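Local coordinates for protein putative NADPH:quinone oxidoreductase (PDB 3IUP) that binds NADPH and probably catalyses the NADPH-dependent reduction of quinones or related substrates, at residues 228-242 against 253-267. Residues are numbered along the deposited sequence; the frame is centred on the assembly and turned at random.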
loop_
_atom_site.group_PDB
_atom_site.type_symbol
_atom_site.label_atom_id
_atom_site.label_comp_id
_atom_site.label_asym_id
_atom_site.label_seq_id
_atom_site.Cartn_x
_atom_site.Cartn_y
_atom_site.Cartn_z
ATOM N N PHE A 228 14.245 -18.143 -8.162
ATOM C CA PHE A 228 12.882 -17.690 -7.785
ATOM C C PHE A 228 12.409 -16.497 -8.607
ATOM O O PHE A 228 11.316 -16.525 -9.176
ATOM C CB PHE A 228 12.874 -17.336 -6.290
ATOM C CG PHE A 228 11.548 -16.798 -5.791
ATOM C CD1 PHE A 228 10.389 -17.524 -5.967
ATOM C CD2 PHE A 228 11.471 -15.556 -5.164
ATOM C CE1 PHE A 228 9.150 -17.034 -5.514
ATOM C CE2 PHE A 228 10.248 -15.080 -4.706
ATOM C CZ PHE A 228 9.104 -15.814 -4.896
HETATM N N MSE A 229 13.212 -15.442 -8.665
HETATM C CA MSE A 229 12.777 -14.216 -9.363
HETATM C C MSE A 229 12.528 -14.478 -10.853
HETATM O O MSE A 229 11.527 -14.052 -11.423
HETATM C CB MSE A 229 13.726 -13.023 -9.139
HETATM C CG MSE A 229 13.993 -12.672 -7.729
HETATM SE SE MSE A 229 12.337 -11.913 -6.861
HETATM C CE MSE A 229 12.631 -10.100 -7.462
ATOM N N GLN A 230 13.421 -15.224 -11.500
ATOM C CA GLN A 230 13.149 -15.621 -12.855
ATOM C C GLN A 230 11.903 -16.492 -13.017
ATOM O O GLN A 230 11.116 -16.290 -13.941
ATOM C CB GLN A 230 14.370 -16.339 -13.404
ATOM C CG GLN A 230 14.240 -16.963 -14.773
ATOM C CD GLN A 230 15.516 -17.755 -15.087
ATOM O OE1 GLN A 230 16.624 -17.293 -14.775
ATOM N NE2 GLN A 230 15.365 -18.972 -15.598
ATOM N N ASP A 231 11.734 -17.482 -12.134
ATOM C CA ASP A 231 10.584 -18.396 -12.199
ATOM C C ASP A 231 9.273 -17.579 -12.021
ATOM O O ASP A 231 8.298 -17.773 -12.733
ATOM C CB ASP A 231 10.590 -19.408 -11.031
ATOM C CG ASP A 231 11.863 -20.260 -10.913
ATOM O OD1 ASP A 231 12.598 -20.434 -11.917
ATOM O OD2 ASP A 231 12.088 -20.781 -9.754
ATOM N N LEU A 232 9.290 -16.664 -11.052
ATOM C CA LEU A 232 8.112 -15.870 -10.720
ATOM C C LEU A 232 7.775 -14.946 -11.862
ATOM O O LEU A 232 6.616 -14.900 -12.327
ATOM C CB LEU A 232 8.320 -15.105 -9.387
ATOM C CG LEU A 232 7.191 -14.173 -8.971
ATOM C CD1 LEU A 232 5.838 -14.963 -9.033
ATOM C CD2 LEU A 232 7.461 -13.527 -7.614
ATOM N N THR A 233 8.795 -14.318 -12.424
ATOM C CA THR A 233 8.585 -13.426 -13.560
ATOM C C THR A 233 7.974 -14.202 -14.739
ATOM O O THR A 233 7.006 -13.760 -15.367
ATOM C CB THR A 233 9.864 -12.676 -13.964
ATOM O OG1 THR A 233 10.394 -11.939 -12.858
ATOM C CG2 THR A 233 9.591 -11.720 -15.159
ATOM N N GLU A 234 8.497 -15.398 -15.022
ATOM C CA GLU A 234 7.925 -16.215 -16.103
ATOM C C GLU A 234 6.474 -16.571 -15.823
ATOM O O GLU A 234 5.661 -16.517 -16.690
ATOM C CB GLU A 234 8.673 -17.543 -16.284
ATOM C CG GLU A 234 10.085 -17.440 -16.750
ATOM C CD GLU A 234 10.810 -18.829 -16.741
ATOM O OE1 GLU A 234 10.100 -19.860 -16.850
ATOM O OE2 GLU A 234 12.068 -18.878 -16.615
ATOM N N ALA A 235 6.189 -17.003 -14.600
ATOM C CA ALA A 235 4.812 -17.312 -14.186
ATOM C C ALA A 235 3.896 -16.092 -14.352
ATOM O O ALA A 235 2.735 -16.231 -14.739
ATOM C CB ALA A 235 4.791 -17.835 -12.725
ATOM N N LEU A 236 4.411 -14.915 -13.994
ATOM C CA LEU A 236 3.638 -13.669 -14.180
ATOM C C LEU A 236 3.418 -13.305 -15.653
ATOM O O LEU A 236 2.352 -12.865 -16.042
ATOM C CB LEU A 236 4.226 -12.535 -13.359
ATOM C CG LEU A 236 4.122 -12.783 -11.856
ATOM C CD1 LEU A 236 5.017 -11.813 -11.097
ATOM C CD2 LEU A 236 2.632 -12.693 -11.398
ATOM N N VAL A 237 4.406 -13.552 -16.509
ATOM C CA VAL A 237 4.166 -13.429 -17.948
ATOM C C VAL A 237 3.080 -14.381 -18.413
ATOM O O VAL A 237 2.155 -13.982 -19.110
ATOM C CB VAL A 237 5.467 -13.624 -18.756
ATOM C CG1 VAL A 237 5.155 -13.667 -20.242
ATOM C CG2 VAL A 237 6.425 -12.520 -18.387
ATOM N N SER A 238 3.148 -15.639 -17.978
ATOM C CA SER A 238 2.166 -16.627 -18.353
ATOM C C SER A 238 0.752 -16.266 -17.919
ATOM O O SER A 238 -0.197 -16.369 -18.717
ATOM C CB SER A 238 2.538 -17.988 -17.779
ATOM O OG SER A 238 3.726 -18.451 -18.388
ATOM N N THR A 239 0.604 -15.870 -16.652
ATOM C CA THR A 239 -0.726 -15.677 -16.075
ATOM C C THR A 239 -1.331 -14.282 -16.270
ATOM O O THR A 239 -2.537 -14.126 -16.257
ATOM C CB THR A 239 -0.708 -15.956 -14.581
ATOM O OG1 THR A 239 0.262 -15.113 -13.969
ATOM C CG2 THR A 239 -0.362 -17.452 -14.258
ATOM N N GLY A 240 -0.491 -13.287 -16.433
ATOM C CA GLY A 240 -0.927 -11.899 -16.471
ATOM C C GLY A 240 -1.412 -11.389 -15.096
ATOM O O GLY A 240 -2.108 -10.377 -15.045
ATOM N N ALA A 241 -1.042 -12.081 -14.005
ATOM C CA ALA A 241 -1.507 -11.711 -12.674
ATOM C C ALA A 241 -0.935 -10.355 -12.199
ATOM O O ALA A 241 0.263 -10.081 -12.281
ATOM C CB ALA A 241 -1.209 -12.805 -11.646
ATOM N N THR A 242 -1.837 -9.525 -11.678
ATOM C CA THR A 242 -1.491 -8.184 -11.187
ATOM C C THR A 242 -2.026 -7.873 -9.784
ATOM O O THR A 242 -1.881 -6.744 -9.297
ATOM C CB THR A 242 -1.906 -7.107 -12.199
ATOM O OG1 THR A 242 -3.298 -7.180 -12.494
ATOM C CG2 THR A 242 -1.128 -7.265 -13.534
ATOM N N LEU A 253 8.734 -10.652 0.401
ATOM C CA LEU A 253 7.967 -11.317 -0.641
ATOM C C LEU A 253 7.014 -10.347 -1.370
ATOM O O LEU A 253 6.895 -10.374 -2.585
ATOM C CB LEU A 253 7.177 -12.479 -0.069
ATOM C CG LEU A 253 6.720 -13.591 -0.947
ATOM C CD1 LEU A 253 7.769 -13.995 -1.979
ATOM C CD2 LEU A 253 6.326 -14.760 0.008
ATOM N N GLY A 254 6.407 -9.442 -0.613
ATOM C CA GLY A 254 5.487 -8.483 -1.252
ATOM C C GLY A 254 6.175 -7.650 -2.316
ATOM O O GLY A 254 5.646 -7.477 -3.446
ATOM N N GLY A 255 7.343 -7.087 -1.987
ATOM C CA GLY A 255 8.079 -6.296 -2.937
ATOM C C GLY A 255 8.644 -7.103 -4.096
ATOM O O GLY A 255 8.676 -6.648 -5.250
ATOM N N GLN A 256 9.101 -8.319 -3.779
ATOM C CA GLN A 256 9.523 -9.227 -4.831
ATOM C C GLN A 256 8.435 -9.444 -5.867
ATOM O O GLN A 256 8.720 -9.405 -7.057
ATOM C CB GLN A 256 9.988 -10.524 -4.248
ATOM C CG GLN A 256 11.346 -10.356 -3.595
ATOM C CD GLN A 256 11.763 -11.562 -2.783
ATOM O OE1 GLN A 256 10.936 -12.306 -2.289
ATOM N NE2 GLN A 256 13.062 -11.686 -2.560
ATOM N N ILE A 257 7.204 -9.699 -5.409
ATOM C CA ILE A 257 6.078 -9.903 -6.307
ATOM C C ILE A 257 5.847 -8.665 -7.181
ATOM O O ILE A 257 5.688 -8.758 -8.417
ATOM C CB ILE A 257 4.801 -10.255 -5.566
ATOM C CG1 ILE A 257 4.944 -11.601 -4.858
ATOM C CG2 ILE A 257 3.593 -10.251 -6.563
ATOM C CD1 ILE A 257 3.923 -11.893 -3.806
ATOM N N LEU A 258 5.823 -7.484 -6.551
ATOM C CA LEU A 258 5.646 -6.244 -7.315
ATOM C C LEU A 258 6.751 -6.098 -8.360
ATOM O O LEU A 258 6.488 -5.701 -9.517
ATOM C CB LEU A 258 5.592 -5.036 -6.388
ATOM C CG LEU A 258 4.322 -4.949 -5.541
ATOM C CD1 LEU A 258 4.474 -3.899 -4.426
ATOM C CD2 LEU A 258 3.095 -4.661 -6.483
ATOM N N THR A 259 7.984 -6.338 -7.960
ATOM C CA THR A 259 9.109 -6.213 -8.876
ATOM C C THR A 259 8.920 -7.137 -10.094
ATOM O O THR A 259 9.117 -6.725 -11.256
ATOM C CB THR A 259 10.449 -6.482 -8.114
ATOM O OG1 THR A 259 10.573 -5.562 -7.024
ATOM C CG2 THR A 259 11.683 -6.379 -9.019
ATOM N N CYS A 260 8.562 -8.391 -9.832
ATOM C CA CYS A 260 8.394 -9.358 -10.927
ATOM C C CYS A 260 7.187 -9.039 -11.775
ATOM O O CYS A 260 7.216 -9.212 -12.989
ATOM C CB CYS A 260 8.314 -10.786 -10.400
ATOM S SG CYS A 260 9.838 -11.325 -9.646
HETATM N N MSE A 261 6.125 -8.493 -11.157
HETATM C CA MSE A 261 4.948 -8.100 -11.930
HETATM C C MSE A 261 5.343 -6.974 -12.919
HETATM O O MSE A 261 4.904 -6.948 -14.071
HETATM C CB MSE A 261 3.841 -7.582 -11.014
HETATM C CG MSE A 261 3.067 -8.615 -10.359
HETATM SE SE MSE A 261 1.744 -7.839 -9.139
HETATM C CE MSE A 261 0.869 -9.495 -8.682
ATOM N N GLU A 262 6.130 -6.029 -12.461
ATOM C CA GLU A 262 6.501 -4.907 -13.321
ATOM C C GLU A 262 7.433 -5.447 -14.435
ATOM O O GLU A 262 7.313 -5.021 -15.581
ATOM C CB GLU A 262 7.158 -3.808 -12.517
ATOM C CG GLU A 262 7.559 -2.592 -13.302
ATOM C CD GLU A 262 6.408 -1.754 -13.854
ATOM O OE1 GLU A 262 5.203 -2.116 -13.775
ATOM O OE2 GLU A 262 6.748 -0.689 -14.430
ATOM N N ALA A 263 8.328 -6.386 -14.092
ATOM C CA ALA A 263 9.211 -7.006 -15.115
ATOM C C ALA A 263 8.371 -7.676 -16.182
ATOM O O ALA A 263 8.670 -7.558 -17.384
ATOM C CB ALA A 263 10.187 -8.020 -14.494
ATOM N N ALA A 264 7.336 -8.406 -15.758
ATOM C CA ALA A 264 6.433 -9.116 -16.675
ATOM C C ALA A 264 5.649 -8.124 -17.544
ATOM O O ALA A 264 5.518 -8.291 -18.760
ATOM C CB ALA A 264 5.468 -10.030 -15.902
ATOM N N LEU A 265 5.130 -7.067 -16.915
ATOM C CA LEU A 265 4.407 -6.015 -17.654
ATOM C C LEU A 265 5.299 -5.325 -18.685
ATOM O O LEU A 265 4.870 -5.033 -19.811
ATOM C CB LEU A 265 3.811 -4.959 -16.697
ATOM C CG LEU A 265 2.572 -5.459 -15.967
ATOM C CD1 LEU A 265 2.316 -4.579 -14.690
ATOM C CD2 LEU A 265 1.333 -5.526 -16.840
ATOM N N ASN A 266 6.537 -5.085 -18.335
ATOM C CA ASN A 266 7.390 -4.300 -19.211
ATOM C C ASN A 266 7.858 -5.101 -20.428
ATOM O O ASN A 266 8.398 -4.529 -21.365
ATOM C CB ASN A 266 8.558 -3.726 -18.441
ATOM C CG ASN A 266 8.133 -2.583 -17.550
ATOM O OD1 ASN A 266 7.114 -1.923 -17.807
ATOM N ND2 ASN A 266 8.889 -2.352 -16.496
ATOM N N LYS A 267 7.630 -6.406 -20.430
ATOM C CA LYS A 267 7.951 -7.201 -21.592
ATOM C C LYS A 267 7.055 -6.780 -22.741
ATOM O O LYS A 267 7.446 -6.913 -23.887
ATOM C CB LYS A 267 7.885 -8.704 -21.279
ATOM C CG LYS A 267 8.928 -9.049 -20.245
ATOM C CD LYS A 267 9.509 -10.438 -20.318
ATOM C CE LYS A 267 10.471 -10.638 -19.166
ATOM N NZ LYS A 267 11.331 -11.839 -19.333
#
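The carboxamide oxygen of Q256 lies at the edge of the F228 ring, with OE1 near the ring plane and 3.7 Å from F228 CE2. Ring and amide planes are 62° apart. L253 comes to the same end of the ring obliquely, its CD1 3.7 Å from F228 CZ. The L253 side chain is also about 6 Å from a bound NADPH. The aliphatic part of Q256 crosses the selenomethionine M229 at about a right angle. M229 is bent at chi2 and chi3, which lays SE beside Q256 CG and CB and turns CE to C260 SG.

Further along, the helices interlock as knobs into holes. C260 sits among M229, L232, T233 and L236. L236 in turn enters the hole formed by I257, C260, M261 and A264, with CD1 3.5 Å from C260 CB. T233 OG1 is beside its own backbone N (chi1 -57°) and donates to M229 O at 2.8 Å. That oxygen also accepts from T233 N, on the opposite face of the carbonyl plane. The polar hydroxyl is thus bonded within its own helix while it lies against C260. T233 CG2 touches A263 CB, and V237 CG2 packs on A264 CB at 3.6 Å. The axes pass 8.3 Å apart at -53°, consistent with the small C260 and A264 at the crossing. Past the helix, after G240, which has positive phi, the extended M261 chain carries its CE to T242 C, 3.5 Å away.

Both helices lie on the parallel sheet of the Rossmann-type nucleotide-binding domain, joined in sequence through strand 243-249. L236, I257 and M261 rest on V176 of strand 175-177. L232 reaches V200 and I257 reaches I202, both on strand 199-203, while M261 and L265 touch K281 of strand 281-285.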